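Local coordinates for minor capsid protein VP1 (Human bocavirus 3, PDB 5US7) that builds the T=1 icosahedral parvovirus capsid from sixty copies and, in its longest form, carries a phospholipase A2-like region, at residues N207-E210 with K211-L215; D312-A315 with W316-G319. One frame throughout, in Å; residues are numbered along the deposited sequence.

Contact 1: residues N207-E210 with K211-L215; sequences NAVE and KAIAL
Val209 and Ile213 meet through the peptide carbonyl of the first and the backbone and side chain of the second. The flat groups are peptide units: Ile213 N donates to Val209 O over 3.0 Å, while Ile213 CG1 lies 3.2 Å from that same Val209 O. With CG1 anti to its own carbonyl carbon (chi1 -66°), Ile213 brings its CD1 to 4.4 Å from Val209 CG1, an apolar touch between branched side chains four residues apart. One residue on, Ala214 N bonds to Glu210 O. A weak bond from Ala212 N to Ala208 O, 3.4 Å long, precedes these two, and the Ala212 methyl also borders Ala208 O. Lys211 CB lies 3.6 Å from Ala208 N before the rest of its chain leads away, and Lys211 packs on Leu499 of a second subunit. The extended Glu210 side chain carries OE1 to a weak hydrogen bond from Glu204 N; an acidic residue at this helix start is probably favoured by the helix dipole. The small Ala212 packs on Leu375 of a third subunit. Successive i to i+4 bonds, continued by Leu215 N to Lys211 O, mark the first turn of the short alpha helix 210-215, set in a long loop of the parvovirus jelly-roll coat protein.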
ATOM      1  N   ASN A 207      58.804 -85.139  70.208  1.00 92.71           N
ATOM      2  CA  ASN A 207      58.793 -85.651  68.839  1.00 92.71           C
ATOM      3  C   ASN A 207      59.371 -84.630  67.875  1.00 92.71           C
ATOM      4  O   ASN A 207      60.345 -84.908  67.179  1.00 92.71           O
ATOM      5  CB  ASN A 207      57.379 -86.037  68.407  1.00 90.55           C
ATOM      6  CG  ASN A 207      57.380 -86.911  67.172  1.00 90.55           C
ATOM      7  OD1 ASN A 207      58.331 -86.904  66.394  1.00 90.55           O
ATOM      8  ND2 ASN A 207      56.331 -87.700  67.007  1.00 90.55           N
ATOM      9  N   ALA A 208      58.726 -83.467  67.823  1.00 84.73           N
ATOM     10  CA  ALA A 208      58.923 -82.364  66.892  1.00 84.73           C
ATOM     11  C   ALA A 208      58.225 -82.650  65.577  1.00 84.73           C
ATOM     12  O   ALA A 208      58.098 -81.744  64.756  1.00 84.73           O
ATOM     13  CB  ALA A 208      60.402 -82.027  66.623  1.00 87.43           C
ATOM     14  N   VAL A 209      57.766 -83.873  65.345  1.00 81.26           N
ATOM     15  CA  VAL A 209      56.860 -84.167  64.247  1.00 81.26           C
ATOM     16  C   VAL A 209      55.450 -84.005  64.787  1.00 81.26           C
ATOM     17  O   VAL A 209      54.678 -83.175  64.300  1.00 81.26           O
ATOM     18  CB  VAL A 209      57.092 -85.571  63.672  1.00 85.80           C
ATOM     19  CG1 VAL A 209      56.074 -85.868  62.593  1.00 85.80           C
ATOM     20  CG2 VAL A 209      58.500 -85.676  63.125  1.00 85.80           C
ATOM     21  N   GLU A 210      55.102 -84.810  65.792  1.00 78.99           N
ATOM     22  CA  GLU A 210      53.837 -84.602  66.486  1.00 78.99           C
ATOM     23  C   GLU A 210      53.770 -83.217  67.117  1.00 78.99           C
ATOM     24  O   GLU A 210      52.706 -82.591  67.141  1.00 78.99           O
ATOM     25  CB  GLU A 210      53.619 -85.684  67.542  1.00 89.31           C
ATOM     26  CG  GLU A 210      53.240 -87.049  66.987  1.00 89.31           C
ATOM     27  CD  GLU A 210      52.959 -88.058  68.082  1.00 89.31           C
ATOM     28  OE1 GLU A 210      53.312 -87.780  69.244  1.00 89.31           O
ATOM     29  OE2 GLU A 210      52.355 -89.112  67.796  1.00 89.31           O
ATOM     30  N   LYS A 211      54.895 -82.716  67.630  1.00 74.22           N
ATOM     31  CA  LYS A 211      54.879 -81.397  68.251  1.00 74.22           C
ATOM     32  C   LYS A 211      54.615 -80.307  67.224  1.00 74.22           C
ATOM     33  O   LYS A 211      53.897 -79.345  67.507  1.00 74.22           O
ATOM     34  CB  LYS A 211      56.190 -81.132  68.978  1.00 76.74           C
ATOM     35  CG  LYS A 211      56.211 -79.799  69.696  1.00 76.74           C
ATOM     36  CD  LYS A 211      57.445 -79.651  70.556  1.00 76.74           C
ATOM     37  CE  LYS A 211      57.463 -78.308  71.252  1.00 76.74           C
ATOM     38  NZ  LYS A 211      57.713 -77.200  70.298  1.00 76.74           N
ATOM     39  N   ALA A 212      55.187 -80.434  66.030  1.00 69.96           N
ATOM     40  CA  ALA A 212      54.871 -79.485  64.972  1.00 69.96           C
ATOM     41  C   ALA A 212      53.428 -79.624  64.517  1.00 69.96           C
ATOM     42  O   ALA A 212      52.805 -78.633  64.128  1.00 69.96           O
ATOM     43  CB  ALA A 212      55.817 -79.677  63.792  1.00 72.18           C
ATOM     44  N   ILE A 213      52.882 -80.839  64.552  1.00 68.94           N
ATOM     45  CA  ILE A 213      51.481 -81.026  64.203  1.00 68.94           C
ATOM     46  C   ILE A 213      50.580 -80.525  65.319  1.00 68.94           C
ATOM     47  O   ILE A 213      49.487 -80.020  65.061  1.00 68.94           O
ATOM     48  CB  ILE A 213      51.208 -82.503  63.873  1.00 74.25           C
ATOM     49  CG1 ILE A 213      51.947 -82.908  62.603  1.00 74.25           C
ATOM     50  CG2 ILE A 213      49.731 -82.755  63.702  1.00 74.25           C
ATOM     51  CD1 ILE A 213      51.895 -84.392  62.321  1.00 74.25           C
ATOM     52  N   ALA A 214      51.009 -80.659  66.573  1.00 65.08           N
ATOM     53  CA  ALA A 214      50.207 -80.139  67.673  1.00 65.08           C
ATOM     54  C   ALA A 214      50.205 -78.627  67.672  1.00 65.08           C
ATOM     55  O   ALA A 214      49.183 -77.994  67.948  1.00 65.08           O
ATOM     56  CB  ALA A 214      50.742 -80.647  69.004  1.00 69.34           C
ATOM     57  N   LEU A 215      51.342 -78.037  67.362  1.00 61.04           N
ATOM     58  CA  LEU A 215      51.511 -76.614  67.562  1.00 61.04           C
ATOM     59  C   LEU A 215      50.817 -75.840  66.457  1.00 61.04           C
ATOM     60  O   LEU A 215      50.384 -74.704  66.665  1.00 61.04           O
ATOM     61  CB  LEU A 215      53.004 -76.330  67.632  1.00 59.18           C
ATOM     62  CG  LEU A 215      53.466 -75.080  68.318  1.00 59.18           C
ATOM     63  CD1 LEU A 215      52.970 -75.165  69.734  1.00 59.18           C
ATOM     64  CD2 LEU A 215      54.941 -75.165  68.316  1.00 59.18           C
TER

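Contact 2: residues D312-A315 with W316-G319; sequences DTAA and WMVG
The Ala315 carbonyl oxygen sits over one face of the Trp316 indole, at the pyrrole end: Ala315 O is 3.1 Å from Trp316 CG and 3.2 Å from Trp316 CD1. With CG beside the backbone N (chi1 -65°), the indole folds back over the preceding peptide, and its CD1 side also reaches Ala315 CB at 4.2 Å. Beside this, the sulfur of Met317 rests on the Ala314 methyl, with Met317 SD to Ala314 CB 3.4 Å. Bends at chi2 and chi3 carry the Met317 methyl on to the carboxylate of Asp312, which approaches from the opposite direction; Met317 CE lies 3.2 Å from Asp312 OD2. A flexible thioether suits this path, and the small Ala314 methyl gives it an apolar surface to rest on. The chain reverses here without a hydrogen bond across the two halves: Ala314 CA and Met317 CA are 6.3 Å apart, and Ala315 takes a positive phi of 89°. This irregular turn belongs to the very long GH loop, which connects two jelly-roll strands and forms much of the intersubunit surface in parvovirus capsids. Further out, Asp312 OD2 forms a salt bridge with Lys86, which gives the buried carboxylate its charged partner. Backbone bonds join Trp316 to Phe338 and Val318 to Ser336, while the broad indole packs on Ser302, Phe338 and Pro341. A third subunit also packs here, its Arg385 on Trp316 and its Tyr391 on Met317, and one of its strands pairs antiparallel with Gly319.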
ATOM      1  N   ASP A 312      36.981 -99.050  65.217  1.00 91.60           N
ATOM      2  CA  ASP A 312      36.596 -98.629  63.879  1.00 91.60           C
ATOM      3  C   ASP A 312      36.654 -99.828  62.945  1.00 91.60           C
ATOM      4  O   ASP A 312      37.654-100.552  62.924  1.00 91.60           O
ATOM      5  CB  ASP A 312      37.497 -97.503  63.388  1.00 88.79           C
ATOM      6  CG  ASP A 312      36.990 -96.867  62.124  1.00 88.79           C
ATOM      7  OD1 ASP A 312      35.979 -97.340  61.567  1.00 88.79           O
ATOM      8  OD2 ASP A 312      37.591 -95.861  61.712  1.00 88.79           O
ATOM      9  N   THR A 313      35.588-100.028  62.173  1.00 88.78           N
ATOM     10  CA  THR A 313      35.451-101.182  61.291  1.00 88.78           C
ATOM     11  C   THR A 313      35.100-100.672  59.903  1.00 88.78           C
ATOM     12  O   THR A 313      34.016-100.118  59.701  1.00 88.78           O
ATOM     13  CB  THR A 313      34.370-102.131  61.799  1.00 89.08           C
ATOM     14  OG1 THR A 313      33.115-101.444  61.816  1.00 89.08           O
ATOM     15  CG2 THR A 313      34.685-102.588  63.208  1.00 89.08           C
ATOM     16  N   ALA A 314      36.004-100.862  58.947  1.00 84.29           N
ATOM     17  CA  ALA A 314      35.814-100.292  57.619  1.00 84.29           C
ATOM     18  C   ALA A 314      36.008-101.321  56.518  1.00 84.29           C
ATOM     19  O   ALA A 314      35.109-101.531  55.697  1.00 84.29           O
ATOM     20  CB  ALA A 314      36.751 -99.114  57.398  1.00 80.46           C
ATOM     21  N   ALA A 315      37.193-101.931  56.490  1.00 81.21           N
ATOM     22  CA  ALA A 315      37.821-102.732  55.439  1.00 81.21           C
ATOM     23  C   ALA A 315      38.632-101.878  54.483  1.00 81.21           C
ATOM     24  O   ALA A 315      39.424-102.422  53.721  1.00 81.21           O
ATOM     25  CB  ALA A 315      36.823-103.570  54.625  1.00 81.74           C
ATOM     26  N   TRP A 316      38.470-100.563  54.506  1.00 75.44           N
ATOM     27  CA  TRP A 316      39.392 -99.656  53.843  1.00 75.44           C
ATOM     28  C   TRP A 316      39.569 -98.463  54.759  1.00 75.44           C
ATOM     29  O   TRP A 316      38.597 -97.756  55.025  1.00 75.44           O
ATOM     30  CB  TRP A 316      38.854 -99.227  52.481  1.00 73.21           C
ATOM     31  CG  TRP A 316      38.754-100.356  51.526  1.00 73.21           C
ATOM     32  CD1 TRP A 316      37.671-101.143  51.308  1.00 73.21           C
ATOM     33  CD2 TRP A 316      39.778-100.833  50.653  1.00 73.21           C
ATOM     34  NE1 TRP A 316      37.951-102.084  50.356  1.00 73.21           N
ATOM     35  CE2 TRP A 316      39.242-101.913  49.936  1.00 73.21           C
ATOM     36  CE3 TRP A 316      41.095-100.450  50.408  1.00 73.21           C
ATOM     37  CZ2 TRP A 316      39.974-102.612  48.993  1.00 73.21           C
ATOM     38  CZ3 TRP A 316      41.817-101.142  49.472  1.00 73.21           C
ATOM     39  CH2 TRP A 316      41.257-102.213  48.775  1.00 73.21           C
ATOM     40  N   MET A 317      40.786 -98.224  55.229  1.00 75.56           N
ATOM     41  CA  MET A 317      41.047 -97.156  56.187  1.00 75.56           C
ATOM     42  C   MET A 317      41.916 -96.098  55.522  1.00 75.56           C
ATOM     43  O   MET A 317      43.131 -96.260  55.420  1.00 75.56           O
ATOM     44  CB  MET A 317      41.732 -97.717  57.426  1.00 81.43           C
ATOM     45  CG  MET A 317      40.895 -98.680  58.236  1.00 81.43           C
ATOM     46  SD  MET A 317      39.453 -97.944  59.022  1.00 81.43           S
ATOM     47  CE  MET A 317      40.205 -96.946  60.293  1.00 81.43           C
ATOM     48  N   VAL A 318      41.318 -94.975  55.164  1.00 74.26           N
ATOM     49  CA  VAL A 318      42.060 -93.880  54.557  1.00 74.26           C
ATOM     50  C   VAL A 318      42.625 -93.003  55.665  1.00 74.26           C
ATOM     51  O   VAL A 318      41.888 -92.533  56.538  1.00 74.26           O
ATOM     52  CB  VAL A 318      41.169 -93.081  53.594  1.00 69.25           C
ATOM     53  CG1 VAL A 318      40.812 -93.931  52.404  1.00 69.25           C
ATOM     54  CG2 VAL A 318      39.902 -92.657  54.273  1.00 69.25           C
ATOM     55  N   GLY A 319      43.937 -92.792  55.647  1.00 76.09           N
ATOM     56  CA  GLY A 319      44.585 -92.085  56.729  1.00 76.09           C
ATOM     57  C   GLY A 319      45.860 -91.411  56.275  1.00 76.09           C
ATOM     58  O   GLY A 319      46.196 -91.407  55.091  1.00 76.09           O
TER

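In the fold
From the N terminus the chain passes strand 185-190 before reaching contact 1, which closes the loop entering helix 210-215 and lies toward the outside of the subunit. Strands 228-230 and 236-248 then return the chain to the jelly roll, and it leaves again into the long loop where contact 2 turns the chain just before strand 319-320. The two contacts are strictly in series, neither nested nor crossing, with centres 24 Å apart and nearest atoms about 11 Å apart. Each is local, so neither ties distant strands together itself. Both touch the same third subunit, and contact 1 also reaches a second, placing two separate loop excursions at capsid interfaces.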